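Local coordinates for protein beta-galactosidase (Bacillus circulans subsp. alkalophilus, PDB 3TTY) that hydrolyses terminal non-reducing beta-D-galactose residues from beta-galactosides, using a TIM-barrel catalytic domain that holds galactose in its pocket, at residues Glu231-Glu236 and Ile247-Asn252; Trp330-Val335 and Val669-Arg674; Val361-Gly366 and Thr370-Glu375; Asn579-Tyr584 and Glu603-Lys608. All coordinates share one frame; numbering follows the deposited sequence.

Interaction 1: Glu231-Glu236 and Ile247-Asn252; sequences ECFKME and IPVTTN
Between E231 and E236 the helix turns one large side chain, F233, onto V249 and T251 of the neighbouring strand. E231 lies on the outer side, where its OE2 takes a weak bond of 3.2 Å from NZ of K234 in a salt bridge one turn along. At F233, CG stands anti to the backbone N (chi1 169°), which carries the ring across to the strand. Its CD1 and CE1 atoms meet the methyl of T251, CD1 to CG2 being 3.7 Å, and CE1 lies 4.1 Å from CG1 of V249. The carbonyl O of T250 arrives at the ring edge, in its plane, 3.8 Å from CE1, so the slightly positive C-H rim meets the negative oxygen. Helix 215-243 and strand 249-253 are successive elements of the TIM barrel, the end of the right-handed beta-alpha-beta crossover that leads from strand 142-146. Along the strand, V249 and T251 point toward the helix and T250 away from it. Threonine suits position 251 because its methyl packs on the ring while OG1 bonds to the carbonyl of V147. One turn after F233, E236 also points toward the strand but spends its carboxylate on the hydroxyls of T80 and T82, its flank resting on A125 and A129. N252, next after T251, touches the bound galactose and bonds through its amide to N149 and E150.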
loop_
_atom_site.group_PDB
_atom_site.type_symbol
_atom_site.label_atom_id
_atom_site.label_comp_id
_atom_site.label_asym_id
_atom_site.label_seq_id
_atom_site.Cartn_x
_atom_site.Cartn_y
_atom_site.Cartn_z
ATOM N N GLU A 231 -18.132 1.946 28.971
ATOM C CA GLU A 231 -19.439 2.356 29.470
ATOM C C GLU A 231 -20.524 1.409 28.954
ATOM O O GLU A 231 -21.433 1.018 29.694
ATOM C CB GLU A 231 -19.753 3.789 29.050
ATOM C CG GLU A 231 -19.085 4.863 29.906
ATOM C CD GLU A 231 -19.488 4.751 31.375
ATOM O OE1 GLU A 231 -20.706 4.729 31.651
ATOM O OE2 GLU A 231 -18.588 4.661 32.248
ATOM N N CYS A 232 -20.443 1.048 27.680
ATOM C CA CYS A 232 -21.410 0.093 27.139
ATOM C C CYS A 232 -21.361 -1.223 27.916
ATOM O O CYS A 232 -22.393 -1.722 28.356
ATOM C CB CYS A 232 -21.198 -0.135 25.640
ATOM S SG CYS A 232 -21.539 1.337 24.632
ATOM N N PHE A 233 -20.167 -1.771 28.115
ATOM C CA PHE A 233 -20.040 -2.998 28.904
ATOM C C PHE A 233 -20.697 -2.883 30.276
ATOM O O PHE A 233 -21.527 -3.724 30.657
ATOM C CB PHE A 233 -18.581 -3.402 29.091
ATOM C CG PHE A 233 -18.398 -4.508 30.101
ATOM C CD1 PHE A 233 -18.723 -5.817 29.776
ATOM C CD2 PHE A 233 -17.924 -4.234 31.376
ATOM C CE1 PHE A 233 -18.578 -6.837 30.699
ATOM C CE2 PHE A 233 -17.764 -5.246 32.312
ATOM C CZ PHE A 233 -18.089 -6.550 31.980
ATOM N N LYS A 234 -20.310 -1.838 31.008
ATOM C CA LYS A 234 -20.807 -1.588 32.356
ATOM C C LYS A 234 -22.312 -1.429 32.378
ATOM O O LYS A 234 -22.985 -1.915 33.288
ATOM C CB LYS A 234 -20.158 -0.341 32.964
ATOM C CG LYS A 234 -18.629 -0.364 32.947
ATOM C CD LYS A 234 -18.007 0.620 33.955
ATOM C CE LYS A 234 -18.720 1.966 33.965
ATOM N NZ LYS A 234 -18.056 2.953 34.858
ATOM N N MET A 235 -22.837 -0.740 31.374
ATOM C CA MET A 235 -24.269 -0.557 31.262
ATOM C C MET A 235 -24.999 -1.906 31.218
ATOM O O MET A 235 -26.026 -2.070 31.872
ATOM C CB MET A 235 -24.610 0.285 30.032
ATOM C CG MET A 235 -26.099 0.383 29.748
ATOM S SD MET A 235 -26.451 0.959 28.064
ATOM C CE MET A 235 -26.106 -0.523 27.103
ATOM N N GLU A 236 -24.478 -2.863 30.450
ATOM C CA GLU A 236 -25.128 -4.177 30.345
ATOM C C GLU A 236 -24.884 -5.000 31.608
ATOM O O GLU A 236 -25.796 -5.629 32.151
ATOM C CB GLU A 236 -24.660 -4.947 29.098
ATOM C CG GLU A 236 -25.208 -4.403 27.777
ATOM C CD GLU A 236 -24.964 -5.360 26.599
ATOM O OE1 GLU A 236 -25.136 -6.590 26.762
ATOM O OE2 GLU A 236 -24.601 -4.884 25.506
ATOM N N ILE A 247 -24.614 -14.262 39.413
ATOM C CA ILE A 247 -24.006 -14.794 38.202
ATOM C C ILE A 247 -22.906 -13.853 37.749
ATOM O O ILE A 247 -23.160 -12.679 37.530
ATOM C CB ILE A 247 -25.021 -14.989 37.063
ATOM C CG1 ILE A 247 -26.170 -15.882 37.532
ATOM C CG2 ILE A 247 -24.324 -15.607 35.863
ATOM C CD1 ILE A 247 -27.149 -16.314 36.423
ATOM N N PRO A 248 -21.674 -14.366 37.609
ATOM C CA PRO A 248 -20.534 -13.530 37.205
ATOM C C PRO A 248 -20.657 -13.039 35.763
ATOM O O PRO A 248 -21.336 -13.662 34.944
ATOM C CB PRO A 248 -19.327 -14.476 37.337
ATOM C CG PRO A 248 -19.815 -15.633 38.133
ATOM C CD PRO A 248 -21.274 -15.764 37.823
ATOM N N VAL A 249 -19.994 -11.932 35.458
ATOM C CA VAL A 249 -20.140 -11.290 34.163
ATOM C C VAL A 249 -18.773 -11.026 33.570
ATOM O O VAL A 249 -17.871 -10.533 34.260
ATOM C CB VAL A 249 -20.841 -9.932 34.293
ATOM C CG1 VAL A 249 -21.057 -9.320 32.908
ATOM C CG2 VAL A 249 -22.157 -10.075 35.056
ATOM N N THR A 250 -18.616 -11.360 32.294
ATOM C CA THR A 250 -17.381 -11.063 31.587
ATOM C C THR A 250 -17.686 -10.567 30.182
ATOM O O THR A 250 -18.845 -10.550 29.743
ATOM C CB THR A 250 -16.465 -12.300 31.501
ATOM O OG1 THR A 250 -15.180 -11.918 31.013
ATOM C CG2 THR A 250 -17.057 -13.361 30.570
ATOM N N THR A 251 -16.638 -10.150 29.488
ATOM C CA THR A 251 -16.701 -9.962 28.047
ATOM C C THR A 251 -15.366 -10.460 27.503
ATOM O O THR A 251 -14.408 -10.574 28.260
ATOM C CB THR A 251 -17.017 -8.489 27.640
ATOM O OG1 THR A 251 -17.168 -8.418 26.221
ATOM C CG2 THR A 251 -15.896 -7.525 28.100
ATOM N N ASN A 252 -15.299 -10.817 26.226
ATOM C CA ASN A 252 -14.091 -11.487 25.737
ATOM C C ASN A 252 -13.061 -10.543 25.105
ATOM O O ASN A 252 -13.359 -9.838 24.132
ATOM C CB ASN A 252 -14.418 -12.689 24.828
ATOM C CG ASN A 252 -15.384 -12.346 23.701
ATOM O OD1 ASN A 252 -16.072 -11.332 23.746
ATOM N ND2 ASN A 252 -15.450 -13.208 22.695
#

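Interaction 2: Trp330-Val335 and Val669-Arg674; sequences WSYQAV and VMILER
With CG anti to its own carbonyl carbon (chi1 -75°), the side chain of Y332 leans off helix 326-336 onto V669, whose CG1 stands anti to the backbone N (chi1 174°) and projects at the base of the tyrosine. CG1 of V669 lies 3.8 Å from CB of Y332 and equally near CD2, while CG2 follows at 4.1 Å from CD2. Both methyls of the valine thus lie against the root of the ring from one side, meeting it obliquely. Further out, CD1 of I671 comes within 4.3 Å of CE1 of Y332, a looser touch from the tip of an extended chain. V669 and I671 are alternate residues of the strand and so share a sheet face; M670 and L672 belong to the other one. Beta-branched side chains suit this place, being favourable in extended backbone and giving short, stiff apolar knobs. Tyrosine suits the helix side, for its ring fills the join while OH bonds to OE1 of E382. Helix 371-386 supports the same ring with L379, L383 and L386. Polar bonds flank this apolar patch: the carbonyl of V335 receives NH1 of R622, and NE2 of Q333 reaches E618. The arrangement is a domain interface, in which the helix leading into the last strand of the TIM barrel packs on the antiparallel sheet of the C-terminal domain.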
loop_
_atom_site.group_PDB
_atom_site.type_symbol
_atom_site.label_atom_id
_atom_site.label_comp_id
_atom_site.label_asym_id
_atom_site.label_seq_id
_atom_site.Cartn_x
_atom_site.Cartn_y
_atom_site.Cartn_z
ATOM N N TRP A 330 -1.162 -26.051 23.304
ATOM C CA TRP A 330 -1.565 -24.650 23.443
ATOM C C TRP A 330 -2.715 -24.422 24.424
ATOM O O TRP A 330 -2.877 -23.312 24.940
ATOM C CB TRP A 330 -1.899 -24.053 22.069
ATOM C CG TRP A 330 -0.709 -23.925 21.179
ATOM C CD1 TRP A 330 0.561 -24.318 21.463
ATOM C CD2 TRP A 330 -0.673 -23.362 19.860
ATOM N NE1 TRP A 330 1.393 -24.030 20.411
ATOM C CE2 TRP A 330 0.663 -23.444 19.410
ATOM C CE3 TRP A 330 -1.640 -22.798 19.014
ATOM C CZ2 TRP A 330 1.062 -22.989 18.154
ATOM C CZ3 TRP A 330 -1.244 -22.343 17.758
ATOM C CH2 TRP A 330 0.098 -22.440 17.342
ATOM N N SER A 331 -3.513 -25.461 24.668
ATOM C CA SER A 331 -4.548 -25.411 25.710
ATOM C C SER A 331 -3.922 -25.439 27.100
ATOM O O SER A 331 -4.279 -24.634 27.955
ATOM C CB SER A 331 -5.547 -26.577 25.584
ATOM O OG SER A 331 -6.185 -26.595 24.320
ATOM N N TYR A 332 -3.001 -26.376 27.334
ATOM C CA TYR A 332 -2.316 -26.425 28.623
ATOM C C TYR A 332 -1.367 -25.243 28.824
ATOM O O TYR A 332 -1.063 -24.871 29.963
ATOM C CB TYR A 332 -1.584 -27.749 28.830
ATOM C CG TYR A 332 -2.514 -28.892 29.161
ATOM C CD1 TYR A 332 -3.320 -28.846 30.292
ATOM C CD2 TYR A 332 -2.592 -30.009 28.342
ATOM C CE1 TYR A 332 -4.189 -29.885 30.597
ATOM C CE2 TYR A 332 -3.450 -31.046 28.639
ATOM C CZ TYR A 332 -4.244 -30.977 29.765
ATOM O OH TYR A 332 -5.086 -32.013 30.061
ATOM N N GLN A 333 -0.899 -24.650 27.730
ATOM C CA GLN A 333 -0.111 -23.439 27.859
ATOM C C GLN A 333 -0.971 -22.340 28.489
ATOM O O GLN A 333 -0.507 -21.617 29.366
ATOM C CB GLN A 333 0.483 -22.977 26.526
ATOM C CG GLN A 333 1.594 -21.934 26.701
ATOM C CD GLN A 333 2.031 -21.320 25.388
ATOM O OE1 GLN A 333 1.220 -21.140 24.474
ATOM N NE2 GLN A 333 3.322 -20.997 25.282
ATOM N N ALA A 334 -2.220 -22.226 28.049
ATOM C CA ALA A 334 -3.138 -21.270 28.644
ATOM C C ALA A 334 -3.336 -21.570 30.127
ATOM O O ALA A 334 -3.207 -20.682 30.978
ATOM C CB ALA A 334 -4.453 -21.270 27.921
ATOM N N VAL A 335 -3.630 -22.827 30.443
ATOM C CA VAL A 335 -3.866 -23.207 31.828
ATOM C C VAL A 335 -2.651 -22.876 32.692
ATOM O O VAL A 335 -2.784 -22.362 33.804
ATOM C CB VAL A 335 -4.201 -24.706 31.952
ATOM C CG1 VAL A 335 -4.404 -25.085 33.422
ATOM C CG2 VAL A 335 -5.433 -25.043 31.111
ATOM N N VAL A 669 3.078 -32.599 27.283
ATOM C CA VAL A 669 2.780 -31.768 28.442
ATOM C C VAL A 669 2.826 -32.643 29.687
ATOM O O VAL A 669 2.244 -33.728 29.710
ATOM C CB VAL A 669 1.370 -31.117 28.342
ATOM C CG1 VAL A 669 1.014 -30.376 29.623
ATOM C CG2 VAL A 669 1.289 -30.183 27.144
ATOM N N MET A 670 3.531 -32.171 30.711
ATOM C CA MET A 670 3.510 -32.803 32.017
ATOM C C MET A 670 3.130 -31.729 33.018
ATOM O O MET A 670 3.452 -30.556 32.840
ATOM C CB MET A 670 4.886 -33.378 32.368
ATOM C CG MET A 670 5.514 -34.240 31.263
ATOM S SD MET A 670 7.220 -34.737 31.599
ATOM C CE MET A 670 6.993 -35.624 33.137
ATOM N N ILE A 671 2.429 -32.133 34.066
ATOM C CA ILE A 671 2.109 -31.234 35.153
ATOM C C ILE A 671 2.612 -31.876 36.438
ATOM O O ILE A 671 1.934 -32.713 37.041
ATOM C CB ILE A 671 0.597 -30.969 35.242
ATOM C CG1 ILE A 671 0.056 -30.499 33.888
ATOM C CG2 ILE A 671 0.297 -29.957 36.319
ATOM C CD1 ILE A 671 -1.444 -30.360 33.860
ATOM N N LEU A 672 3.817 -31.488 36.837
ATOM C CA LEU A 672 4.461 -32.057 38.009
ATOM C C LEU A 672 3.877 -31.476 39.274
ATOM O O LEU A 672 3.904 -30.269 39.468
ATOM C CB LEU A 672 5.957 -31.779 37.959
ATOM C CG LEU A 672 6.822 -32.793 37.206
ATOM C CD1 LEU A 672 5.985 -33.763 36.358
ATOM C CD2 LEU A 672 7.886 -32.086 36.378
ATOM N N GLU A 673 3.348 -32.342 40.131
ATOM C CA GLU A 673 2.808 -31.939 41.425
ATOM C C GLU A 673 3.862 -32.109 42.516
ATOM O O GLU A 673 4.316 -33.224 42.775
ATOM C CB GLU A 673 1.568 -32.776 41.763
ATOM C CG GLU A 673 0.901 -32.437 43.084
ATOM C CD GLU A 673 -0.333 -33.285 43.342
ATOM O OE1 GLU A 673 -0.214 -34.526 43.288
ATOM O OE2 GLU A 673 -1.423 -32.717 43.590
ATOM N N ARG A 674 4.250 -31.003 43.147
ATOM C CA ARG A 674 5.258 -31.028 44.205
ATOM C C ARG A 674 4.914 -30.053 45.335
ATOM O O ARG A 674 3.823 -29.488 45.367
ATOM C CB ARG A 674 6.640 -30.719 43.628
ATOM C CG ARG A 674 6.685 -29.446 42.806
ATOM C CD ARG A 674 8.108 -29.101 42.381
ATOM N NE ARG A 674 8.225 -27.724 41.895
ATOM C CZ ARG A 674 8.513 -26.671 42.663
ATOM N NH1 ARG A 674 8.721 -26.823 43.970
ATOM N NH2 ARG A 674 8.603 -25.456 42.128
#

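Interaction 3: Val361-Gly366 and Thr370-Glu375; sequences VIEHVG and TRVFRE
The ring of F373 presents its edge to the chain at V361 and I362, whereas E363 crosses V372 at about a right angle. CD1 of F373 lies 3.5 Å from the carbonyl O of V361, near the ring plane, and 3.8 Å from CG1 of the same valine, whose side chain meets the ring obliquely. The anti placement of CG relative to the backbone N in F373 (chi1 -172°) swings the ring's end back to the loop. I362 adds a looser touch, CG1 to CE1 of F373 at 4.3 Å, at the same edge; M31 of helix 22-35 is neighbour to both. Beyond it, OE2 of E363 sits over the branch of V372, 3.6 Å from CB, and the valine offers a compact apolar wall. A water donates to OE2 of E363 at 2.9 Å and also bonds OG1 of T370, which precedes helix 371-386. T370 and R371 reach E515 and E516 of the second subunit, placing this last barrel loop and helix start at the trimer interface. E363 also forms a salt bridge through OE1 to R349. With one oxygen on an arginine and the other on water, its carboxylate is probably held ionised although its flank is apolar.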
loop_
_atom_site.group_PDB
_atom_site.type_symbol
_atom_site.label_atom_id
_atom_site.label_comp_id
_atom_site.label_asym_id
_atom_site.label_seq_id
_atom_site.Cartn_x
_atom_site.Cartn_y
_atom_site.Cartn_z
ATOM N N VAL A 361 -15.010 -28.276 16.591
ATOM C CA VAL A 361 -14.943 -29.635 17.112
ATOM C C VAL A 361 -15.662 -30.605 16.171
ATOM O O VAL A 361 -15.120 -31.647 15.813
ATOM C CB VAL A 361 -15.532 -29.710 18.509
ATOM C CG1 VAL A 361 -15.624 -31.159 18.968
ATOM C CG2 VAL A 361 -14.673 -28.869 19.463
ATOM N N ILE A 362 -16.873 -30.241 15.756
ATOM C CA ILE A 362 -17.606 -30.986 14.736
ATOM C C ILE A 362 -17.577 -30.215 13.411
ATOM O O ILE A 362 -17.971 -29.040 13.347
ATOM C CB ILE A 362 -19.068 -31.190 15.136
ATOM C CG1 ILE A 362 -19.158 -31.895 16.490
ATOM C CG2 ILE A 362 -19.818 -31.954 14.044
ATOM C CD1 ILE A 362 -20.552 -31.848 17.084
ATOM N N GLU A 363 -17.129 -30.873 12.347
ATOM C CA GLU A 363 -16.846 -30.146 11.117
ATOM C C GLU A 363 -17.768 -30.546 9.969
ATOM O O GLU A 363 -18.842 -31.093 10.220
ATOM C CB GLU A 363 -15.343 -30.170 10.820
ATOM C CG GLU A 363 -14.597 -29.450 11.962
ATOM C CD GLU A 363 -13.091 -29.328 11.785
ATOM O OE1 GLU A 363 -12.600 -28.189 11.614
ATOM O OE2 GLU A 363 -12.385 -30.360 11.876
ATOM N N HIS A 364 -17.412 -30.211 8.731
ATOM C CA HIS A 364 -18.376 -30.349 7.640
ATOM C C HIS A 364 -18.761 -31.802 7.353
ATOM O O HIS A 364 -19.865 -32.061 6.892
ATOM C CB HIS A 364 -17.911 -29.620 6.367
ATOM C CG HIS A 364 -17.853 -28.128 6.517
ATOM N ND1 HIS A 364 -16.861 -27.358 5.948
ATOM C CD2 HIS A 364 -18.654 -27.268 7.191
ATOM C CE1 HIS A 364 -17.055 -26.090 6.260
ATOM N NE2 HIS A 364 -18.140 -26.008 7.011
ATOM N N VAL A 365 -17.855 -32.737 7.635
ATOM C CA VAL A 365 -18.169 -34.162 7.521
ATOM C C VAL A 365 -19.306 -34.556 8.450
ATOM O O VAL A 365 -20.018 -35.510 8.182
ATOM C CB VAL A 365 -16.996 -35.062 7.933
ATOM C CG1 VAL A 365 -17.076 -36.379 7.142
ATOM C CG2 VAL A 365 -15.685 -34.360 7.734
ATOM N N GLY A 366 -19.417 -33.864 9.583
ATOM C CA GLY A 366 -20.520 -34.074 10.499
ATOM C C GLY A 366 -20.456 -35.306 11.386
ATOM O O GLY A 366 -21.487 -35.797 11.807
ATOM N N THR A 370 -12.566 -38.237 13.138
ATOM C CA THR A 370 -11.701 -37.260 12.523
ATOM C C THR A 370 -10.525 -36.964 13.449
ATOM O O THR A 370 -10.619 -37.115 14.667
ATOM C CB THR A 370 -12.482 -35.978 12.223
ATOM O OG1 THR A 370 -11.929 -35.346 11.069
ATOM C CG2 THR A 370 -12.432 -35.037 13.393
ATOM N N ARG A 371 -9.403 -36.573 12.858
ATOM C CA ARG A 371 -8.210 -36.244 13.620
ATOM C C ARG A 371 -8.516 -35.144 14.656
ATOM O O ARG A 371 -8.255 -35.304 15.853
ATOM C CB ARG A 371 -7.127 -35.791 12.646
ATOM C CG ARG A 371 -5.736 -35.745 13.194
ATOM C CD ARG A 371 -4.925 -34.755 12.381
ATOM N NE ARG A 371 -4.343 -33.825 13.317
ATOM C CZ ARG A 371 -4.287 -32.511 13.170
ATOM N NH1 ARG A 371 -4.742 -31.914 12.076
ATOM N NH2 ARG A 371 -3.734 -31.806 14.139
ATOM N N VAL A 372 -9.095 -34.042 14.186
ATOM C CA VAL A 372 -9.461 -32.934 15.059
ATOM C C VAL A 372 -10.378 -33.353 16.209
ATOM O O VAL A 372 -10.147 -32.976 17.362
ATOM C CB VAL A 372 -10.119 -31.768 14.271
ATOM C CG1 VAL A 372 -10.762 -30.782 15.232
ATOM C CG2 VAL A 372 -9.082 -31.069 13.407
ATOM N N PHE A 373 -11.414 -34.134 15.907
ATOM C CA PHE A 373 -12.346 -34.530 16.953
ATOM C C PHE A 373 -11.667 -35.383 18.018
ATOM O O PHE A 373 -11.890 -35.180 19.214
ATOM C CB PHE A 373 -13.571 -35.250 16.401
ATOM C CG PHE A 373 -14.624 -35.491 17.433
ATOM C CD1 PHE A 373 -15.736 -34.665 17.516
ATOM C CD2 PHE A 373 -14.481 -36.516 18.358
ATOM C CE1 PHE A 373 -16.702 -34.875 18.486
ATOM C CE2 PHE A 373 -15.445 -36.729 19.330
ATOM C CZ PHE A 373 -16.554 -35.906 19.394
ATOM N N ARG A 374 -10.838 -36.331 17.588
ATOM C CA ARG A 374 -10.171 -37.230 18.520
ATOM C C ARG A 374 -9.258 -36.479 19.471
ATOM O O ARG A 374 -9.192 -36.800 20.661
ATOM C CB ARG A 374 -9.378 -38.298 17.764
ATOM C CG ARG A 374 -10.255 -39.184 16.891
ATOM C CD ARG A 374 -9.413 -40.157 16.096
ATOM N NE ARG A 374 -10.217 -40.850 15.097
ATOM C CZ ARG A 374 -10.032 -40.734 13.788
ATOM N NH1 ARG A 374 -9.055 -39.963 13.326
ATOM N NH2 ARG A 374 -10.810 -41.404 12.945
ATOM N N GLU A 375 -8.554 -35.477 18.948
ATOM C CA GLU A 375 -7.662 -34.668 19.772
ATOM C C GLU A 375 -8.469 -33.849 20.774
ATOM O O GLU A 375 -8.058 -33.671 21.918
ATOM C CB GLU A 375 -6.758 -33.789 18.912
ATOM C CG GLU A 375 -5.806 -34.595 18.017
ATOM C CD GLU A 375 -4.714 -33.753 17.385
ATOM O OE1 GLU A 375 -4.243 -32.780 18.030
ATOM O OE2 GLU A 375 -4.322 -34.069 16.238
HETATM O O HOH W 1 -11.891 -32.848 10.539
#

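Interaction 4: Asn579-Tyr584 and Glu603-Lys608; sequences NGQSYY and EEQGVK
Y583 and E604 form the tight part of this contact, the hydroxyl OH donating to OE1 of E604 over 2.7 Å. The oxygen is met on its syn side, 21° out of the carboxylate plane, and ring and carboxylate are turned 62° apart. E604 gets there from the last turn of helix 591-604 because CG is anti to the backbone N (chi1 -178°) and the rest of the chain is extended. Its OE2 passes alongside Q581, 3.6 Å from CG, so the aliphatic part of the glutamine packs on the acid. Packing relaxes toward the helix end. Q605 bends back toward strand 580-585, its amide bonded to the carbonyl of G479 and to K454. Beyond, G606 is exposed: with positive phi it closes a Schellman motif, its N bonding to O of E603 at 2.8 Å and V607 N to O of C602. Glycine suits this turn, while E603 and K608 face solvent. R574 binds both partners, with NE to the tyrosine hydroxyl and NH2 in a salt bridge to OE2. Such a network would probably stabilise the ionised carboxylate and fix the rotation of the phenol, tying helix to sheet in the trimerisation domain.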
loop_
_atom_site.group_PDB
_atom_site.type_symbol
_atom_site.label_atom_id
_atom_site.label_comp_id
_atom_site.label_asym_id
_atom_site.label_seq_id
_atom_site.Cartn_x
_atom_site.Cartn_y
_atom_site.Cartn_z
ATOM N N ASN A 579 18.670 0.045 49.702
ATOM C CA ASN A 579 19.088 -1.355 49.681
ATOM C C ASN A 579 18.960 -2.041 48.312
ATOM O O ASN A 579 19.405 -3.171 48.146
ATOM C CB ASN A 579 18.342 -2.146 50.754
ATOM C CG ASN A 579 18.632 -1.629 52.157
ATOM O OD1 ASN A 579 17.727 -1.204 52.883
ATOM N ND2 ASN A 579 19.905 -1.660 52.543
ATOM N N GLY A 580 18.373 -1.345 47.340
ATOM C CA GLY A 580 18.160 -1.883 46.002
ATOM C C GLY A 580 19.120 -1.387 44.932
ATOM O O GLY A 580 20.142 -0.772 45.238
ATOM N N GLN A 581 18.779 -1.652 43.673
ATOM C CA GLN A 581 19.659 -1.422 42.525
ATOM C C GLN A 581 18.783 -1.076 41.346
ATOM O O GLN A 581 17.689 -1.621 41.212
ATOM C CB GLN A 581 20.356 -2.721 42.101
ATOM C CG GLN A 581 21.239 -3.379 43.101
ATOM C CD GLN A 581 20.492 -4.060 44.211
ATOM O OE1 GLN A 581 20.774 -3.815 45.373
ATOM N NE2 GLN A 581 19.555 -4.933 43.869
ATOM N N SER A 582 19.281 -0.232 40.452
ATOM C CA SER A 582 18.577 0.036 39.206
ATOM C C SER A 582 19.535 -0.061 38.021
ATOM O O SER A 582 20.686 0.377 38.090
ATOM C CB SER A 582 17.880 1.400 39.233
ATOM O OG SER A 582 18.828 2.452 39.237
ATOM N N TYR A 583 19.042 -0.658 36.938
ATOM C CA TYR A 583 19.841 -0.905 35.747
ATOM C C TYR A 583 19.244 -0.183 34.550
ATOM O O TYR A 583 18.071 -0.352 34.231
ATOM C CB TYR A 583 19.900 -2.412 35.461
ATOM C CG TYR A 583 20.664 -3.220 36.492
ATOM C CD1 TYR A 583 22.018 -3.488 36.324
ATOM C CD2 TYR A 583 20.033 -3.718 37.625
ATOM C CE1 TYR A 583 22.724 -4.229 37.249
ATOM C CE2 TYR A 583 20.734 -4.449 38.562
ATOM C CZ TYR A 583 22.083 -4.700 38.365
ATOM O OH TYR A 583 22.791 -5.434 39.286
ATOM N N TYR A 584 20.056 0.621 33.881
ATOM C CA TYR A 584 19.611 1.320 32.690
ATOM C C TYR A 584 20.260 0.698 31.464
ATOM O O TYR A 584 21.482 0.596 31.390
ATOM C CB TYR A 584 19.994 2.788 32.783
ATOM C CG TYR A 584 19.309 3.686 31.785
ATOM C CD1 TYR A 584 18.120 4.326 32.107
ATOM C CD2 TYR A 584 19.860 3.921 30.530
ATOM C CE1 TYR A 584 17.490 5.163 31.203
ATOM C CE2 TYR A 584 19.227 4.763 29.606
ATOM C CZ TYR A 584 18.048 5.381 29.957
ATOM O OH TYR A 584 17.404 6.220 29.077
ATOM N N GLU A 603 20.103 -13.936 39.855
ATOM C CA GLU A 603 21.024 -14.463 40.857
ATOM C C GLU A 603 21.209 -13.440 41.972
ATOM O O GLU A 603 21.229 -13.791 43.146
ATOM C CB GLU A 603 22.382 -14.825 40.253
ATOM C CG GLU A 603 23.342 -15.429 41.277
ATOM C CD GLU A 603 24.771 -15.583 40.761
ATOM O OE1 GLU A 603 25.660 -15.928 41.575
ATOM O OE2 GLU A 603 25.009 -15.361 39.550
ATOM N N GLU A 604 21.336 -12.172 41.595
ATOM C CA GLU A 604 21.563 -11.103 42.564
ATOM C C GLU A 604 20.478 -11.106 43.627
ATOM O O GLU A 604 20.747 -10.881 44.798
ATOM C CB GLU A 604 21.577 -9.756 41.852
ATOM C CG GLU A 604 21.842 -8.574 42.754
ATOM C CD GLU A 604 22.074 -7.310 41.956
ATOM O OE1 GLU A 604 21.426 -7.168 40.894
ATOM O OE2 GLU A 604 22.906 -6.473 42.371
ATOM N N GLN A 605 19.249 -11.371 43.205
ATOM C CA GLN A 605 18.118 -11.349 44.108
ATOM C C GLN A 605 17.777 -12.757 44.574
ATOM O O GLN A 605 16.712 -12.994 45.155
ATOM C CB GLN A 605 16.915 -10.695 43.415
ATOM C CG GLN A 605 17.058 -9.180 43.253
ATOM C CD GLN A 605 16.756 -8.436 44.544
ATOM O OE1 GLN A 605 16.434 -9.042 45.567
ATOM N NE2 GLN A 605 16.835 -7.117 44.497
ATOM N N GLY A 606 18.684 -13.694 44.316
ATOM C CA GLY A 606 18.481 -15.074 44.717
ATOM C C GLY A 606 17.266 -15.739 44.082
ATOM O O GLY A 606 16.656 -16.620 44.683
ATOM N N VAL A 607 16.894 -15.328 42.873
ATOM C CA VAL A 607 15.772 -15.985 42.203
ATOM C C VAL A 607 16.288 -16.967 41.168
ATOM O O VAL A 607 17.230 -16.675 40.448
ATOM C CB VAL A 607 14.737 -14.984 41.624
ATOM C CG1 VAL A 607 15.401 -13.701 41.226
ATOM C CG2 VAL A 607 13.963 -15.599 40.465
ATOM N N LYS A 608 15.682 -18.149 41.137
ATOM C CA LYS A 608 16.200 -19.278 40.371
ATOM C C LYS A 608 15.177 -19.828 39.379
ATOM O O LYS A 608 13.975 -19.749 39.619
ATOM C CB LYS A 608 16.617 -20.396 41.334
ATOM C CG LYS A 608 17.846 -20.071 42.179
ATOM C CD LYS A 608 18.170 -21.203 43.149
ATOM C CE LYS A 608 19.521 -20.983 43.834
ATOM N NZ LYS A 608 19.640 -19.632 44.470
#

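How the interactions relate
Interaction 1 lies closest to the chemistry: its N252 touches the galactose, and the side chain of T251 is about 9 Å from the sugar. Interaction 3 flanks the same barrel, the side chain of its E363 being about 12 Å from a bound alpha-D-galactopyranose. Interactions 2 and 3 come within about 8 Å at their nearest atoms and are connected by helix 371-386, which starts in interaction 3 and further along supports Y332 of interaction 2. That contact joins barrel to C-terminal domain, and its nearest atoms are also about 8 Å from interaction 4. Interactions 3 and 4, centres about 50 Å apart, lie on opposite sides of the chain's centre, in the catalytic and trimerisation domains.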